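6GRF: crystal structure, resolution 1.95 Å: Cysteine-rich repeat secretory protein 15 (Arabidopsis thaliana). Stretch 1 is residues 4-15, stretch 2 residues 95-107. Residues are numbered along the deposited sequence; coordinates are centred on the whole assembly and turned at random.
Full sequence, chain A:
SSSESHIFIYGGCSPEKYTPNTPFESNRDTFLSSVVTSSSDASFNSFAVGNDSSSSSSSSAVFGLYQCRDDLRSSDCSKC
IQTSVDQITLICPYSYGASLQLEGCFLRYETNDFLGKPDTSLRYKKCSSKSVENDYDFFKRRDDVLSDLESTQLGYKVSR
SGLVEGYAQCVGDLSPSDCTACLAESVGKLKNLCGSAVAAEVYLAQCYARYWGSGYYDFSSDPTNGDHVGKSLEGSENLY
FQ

Stretch 1 4-15: ESHIFIYGGCSP
Stretch 2 95-107: SYGASLQLEGCFL

What holds the two segments together? Strand 8-13 runs antiparallel to strand 98-102, at 178° with axes 4.7 Å apart. Gln 101 N donates to Tyr 10 O at 2.8 Å, and Tyr 10 N returns to Gln 101 O at 3.2 Å. One step on, Ser 99 N reaches Gly 12 O at 2.9 Å and Gly 12 N reaches Ser 99 O at 3.0 Å.

Where does the regular ladder change? Phe 8 pairs with Leu 102 but Tyr 10 with Gln 101, so the register slips by one in a beta bulge at Ile 9 (phi/psi -102/-61). Ile 9 N therefore shares Gln 101 O, at 2.9 Å, with Tyr 10 N. Beyond it, Glu 103 N donates to Ile 7 O at 2.9 Å.

How does the other end close? Ser 14 N donates to Gly 97 O at 2.7 Å, while Ser 14 OG (chi1 p) accepts from Gly 97 N at 2.8 Å.

What packs around this frame? Tyr 10 (chi1 83°, chi2 88°) lays CE2 3.3 Å from Gln 101 CB; a water bridges its OH, at 2.9 Å, to Ser 99 OG, at 2.8 Å. On the other face, Phe 8 (t, chi2 82°) brings CE1 within 3.5 Å of Leu 100 CD1 (Leu 100 t, p).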

# COMPACT_ATOMS: atom_id res chain seq x y z
N GLU A 4 -16.68 -2.97 -1.07
CA GLU A 4 -16.19 -2.38 0.21
C GLU A 4 -14.66 -2.56 0.31
O GLU A 4 -13.97 -2.74 -0.69
CB GLU A 4 -16.91 -3.00 1.41
N SER A 5 -14.17 -2.56 1.55
CA SER A 5 -12.78 -2.29 1.84
C SER A 5 -11.99 -3.59 2.08
O SER A 5 -10.93 -3.54 2.70
CB SER A 5 -12.68 -1.36 3.03
OG SER A 5 -12.72 -2.08 4.27
N HIS A 6 -12.47 -4.73 1.58
CA HIS A 6 -11.93 -6.03 2.02
C HIS A 6 -11.41 -6.91 0.87
O HIS A 6 -10.80 -7.94 1.17
CB HIS A 6 -12.97 -6.74 2.89
CG HIS A 6 -12.97 -6.25 4.30
ND1 HIS A 6 -12.89 -4.90 4.61
CD2 HIS A 6 -13.04 -6.91 5.48
CE1 HIS A 6 -12.91 -4.75 5.92
NE2 HIS A 6 -13.00 -5.97 6.48
N ILE A 7 -11.61 -6.51 -0.39
CA ILE A 7 -11.18 -7.33 -1.56
C ILE A 7 -9.65 -7.28 -1.72
O ILE A 7 -8.99 -6.29 -1.42
CB ILE A 7 -11.92 -6.92 -2.85
CG1 ILE A 7 -11.55 -5.52 -3.34
CG2 ILE A 7 -13.43 -7.08 -2.68
CD1 ILE A 7 -10.61 -5.51 -4.52
N PHE A 8 -9.11 -8.39 -2.24
CA PHE A 8 -7.69 -8.67 -2.36
C PHE A 8 -7.11 -7.93 -3.58
O PHE A 8 -7.60 -8.10 -4.67
CB PHE A 8 -7.47 -10.18 -2.52
CG PHE A 8 -6.04 -10.59 -2.68
CD1 PHE A 8 -5.21 -10.73 -1.58
CD2 PHE A 8 -5.51 -10.85 -3.94
CE1 PHE A 8 -3.88 -11.11 -1.74
CE2 PHE A 8 -4.18 -11.22 -4.09
CZ PHE A 8 -3.37 -11.35 -2.99
N ILE A 9 -6.04 -7.15 -3.37
CA ILE A 9 -5.36 -6.47 -4.47
C ILE A 9 -4.07 -7.22 -4.81
O ILE A 9 -3.93 -7.71 -5.93
CB ILE A 9 -5.12 -4.98 -4.15
CG1 ILE A 9 -6.45 -4.28 -3.92
CG2 ILE A 9 -4.31 -4.31 -5.26
CD1 ILE A 9 -6.35 -2.80 -3.66
N TYR A 10 -3.14 -7.33 -3.86
CA TYR A 10 -1.91 -8.06 -4.09
C TYR A 10 -1.27 -8.46 -2.76
O TYR A 10 -1.52 -7.85 -1.72
CB TYR A 10 -0.92 -7.24 -4.94
CG TYR A 10 -0.09 -6.24 -4.18
CD1 TYR A 10 1.12 -6.59 -3.60
CD2 TYR A 10 -0.51 -4.92 -4.05
CE1 TYR A 10 1.88 -5.66 -2.90
CE2 TYR A 10 0.25 -3.98 -3.36
CZ TYR A 10 1.44 -4.36 -2.78
OH TYR A 10 2.18 -3.44 -2.09
N GLY A 11 -0.44 -9.50 -2.82
CA GLY A 11 0.36 -9.97 -1.71
C GLY A 11 1.70 -10.49 -2.19
O GLY A 11 1.84 -10.91 -3.35
N GLY A 12 2.70 -10.44 -1.30
CA GLY A 12 4.03 -10.97 -1.59
C GLY A 12 4.70 -11.41 -0.30
O GLY A 12 4.48 -10.80 0.74
N CYS A 13 5.47 -12.49 -0.38
CA CYS A 13 6.23 -12.96 0.76
C CYS A 13 7.69 -13.10 0.37
O CYS A 13 8.01 -13.26 -0.80
CB CYS A 13 5.75 -14.30 1.31
SG CYS A 13 4.54 -15.15 0.27
N SER A 14 8.54 -13.03 1.40
CA SER A 14 9.94 -13.27 1.24
C SER A 14 10.13 -14.73 0.87
O SER A 14 9.38 -15.60 1.32
CB SER A 14 10.69 -12.88 2.49
OG SER A 14 10.24 -13.63 3.61
N PRO A 15 11.12 -15.05 0.01
CA PRO A 15 11.47 -16.45 -0.24
C PRO A 15 12.04 -17.15 1.00
O PRO A 15 11.96 -18.37 1.09
CB PRO A 15 12.52 -16.36 -1.37
CG PRO A 15 12.33 -14.98 -1.96
CD PRO A 15 11.90 -14.11 -0.80
N SER A 95 6.91 -16.91 6.32
CA SER A 95 7.76 -15.95 5.67
C SER A 95 8.37 -15.01 6.72
O SER A 95 7.69 -14.60 7.66
CB SER A 95 7.01 -15.18 4.62
OG SER A 95 6.56 -16.07 3.61
N TYR A 96 9.66 -14.71 6.54
CA TYR A 96 10.37 -13.71 7.33
C TYR A 96 9.86 -12.31 6.98
O TYR A 96 9.97 -11.40 7.79
CB TYR A 96 11.89 -13.78 7.09
CG TYR A 96 12.61 -14.78 7.96
CD1 TYR A 96 13.25 -15.88 7.42
CD2 TYR A 96 12.64 -14.62 9.34
CE1 TYR A 96 13.92 -16.79 8.22
CE2 TYR A 96 13.30 -15.52 10.15
CZ TYR A 96 13.95 -16.61 9.59
OH TYR A 96 14.59 -17.50 10.40
N GLY A 97 9.35 -12.15 5.76
CA GLY A 97 8.79 -10.90 5.28
C GLY A 97 7.54 -11.15 4.45
O GLY A 97 7.43 -12.17 3.76
N ALA A 98 6.59 -10.21 4.54
CA ALA A 98 5.32 -10.32 3.85
C ALA A 98 4.67 -8.94 3.75
O ALA A 98 4.85 -8.08 4.62
CB ALA A 98 4.40 -11.28 4.57
N SER A 99 3.92 -8.75 2.67
CA SER A 99 3.07 -7.58 2.54
C SER A 99 1.75 -8.00 1.89
O SER A 99 1.68 -8.99 1.16
CB SER A 99 3.77 -6.50 1.78
OG SER A 99 4.03 -6.92 0.45
N LEU A 100 0.70 -7.23 2.20
CA LEU A 100 -0.64 -7.52 1.76
C LEU A 100 -1.41 -6.21 1.60
O LEU A 100 -1.51 -5.43 2.54
CB LEU A 100 -1.34 -8.40 2.79
CG LEU A 100 -2.83 -8.61 2.52
CD1 LEU A 100 -3.02 -9.47 1.28
CD2 LEU A 100 -3.51 -9.23 3.72
N GLN A 101 -1.99 -6.03 0.41
CA GLN A 101 -2.80 -4.88 0.10
C GLN A 101 -4.22 -5.36 -0.21
O GLN A 101 -4.44 -6.11 -1.17
CB GLN A 101 -2.15 -4.12 -1.06
CG GLN A 101 -2.92 -2.89 -1.51
CD GLN A 101 -2.73 -1.69 -0.61
OE1 GLN A 101 -3.69 -1.19 -0.02
NE2 GLN A 101 -1.51 -1.20 -0.52
N LEU A 102 -5.14 -4.99 0.68
CA LEU A 102 -6.57 -5.09 0.45
C LEU A 102 -7.06 -3.72 0.00
O LEU A 102 -6.32 -2.73 0.14
CB LEU A 102 -7.27 -5.53 1.74
CG LEU A 102 -6.76 -6.83 2.39
CD1 LEU A 102 -7.66 -7.24 3.54
CD2 LEU A 102 -6.67 -7.96 1.38
N GLU A 103 -8.29 -3.64 -0.51
CA GLU A 103 -8.82 -2.35 -0.96
C GLU A 103 -8.70 -1.31 0.17
O GLU A 103 -8.34 -0.17 -0.08
CB GLU A 103 -10.27 -2.51 -1.42
CG GLU A 103 -10.91 -1.20 -1.88
CD GLU A 103 -10.10 -0.40 -2.88
OE1 GLU A 103 -9.59 -1.00 -3.86
OE2 GLU A 103 -9.95 0.83 -2.66
N GLY A 104 -8.99 -1.72 1.40
CA GLY A 104 -9.09 -0.81 2.53
C GLY A 104 -7.80 -0.62 3.32
O GLY A 104 -7.70 0.31 4.10
N CYS A 105 -6.82 -1.52 3.18
CA CYS A 105 -5.68 -1.48 4.11
C CYS A 105 -4.48 -2.24 3.56
O CYS A 105 -4.58 -3.10 2.70
CB CYS A 105 -6.06 -1.99 5.49
SG CYS A 105 -6.77 -3.66 5.51
N PHE A 106 -3.32 -1.85 4.10
CA PHE A 106 -2.04 -2.39 3.75
C PHE A 106 -1.35 -2.83 5.04
O PHE A 106 -1.40 -2.10 6.03
CB PHE A 106 -1.24 -1.34 2.99
CG PHE A 106 0.18 -1.71 2.70
CD1 PHE A 106 0.48 -2.66 1.74
CD2 PHE A 106 1.23 -1.07 3.34
CE1 PHE A 106 1.80 -2.99 1.44
CE2 PHE A 106 2.54 -1.39 3.04
CZ PHE A 106 2.82 -2.35 2.10
N LEU A 107 -0.75 -4.02 5.01
CA LEU A 107 -0.01 -4.58 6.15
C LEU A 107 1.34 -5.09 5.65
O LEU A 107 1.40 -5.76 4.64
CB LEU A 107 -0.85 -5.72 6.72
CG LEU A 107 -0.23 -6.45 7.92
CD1 LEU A 107 -0.08 -5.50 9.10
CD2 LEU A 107 -1.08 -7.64 8.29
O HOH W 1 4.52 -4.37 -0.70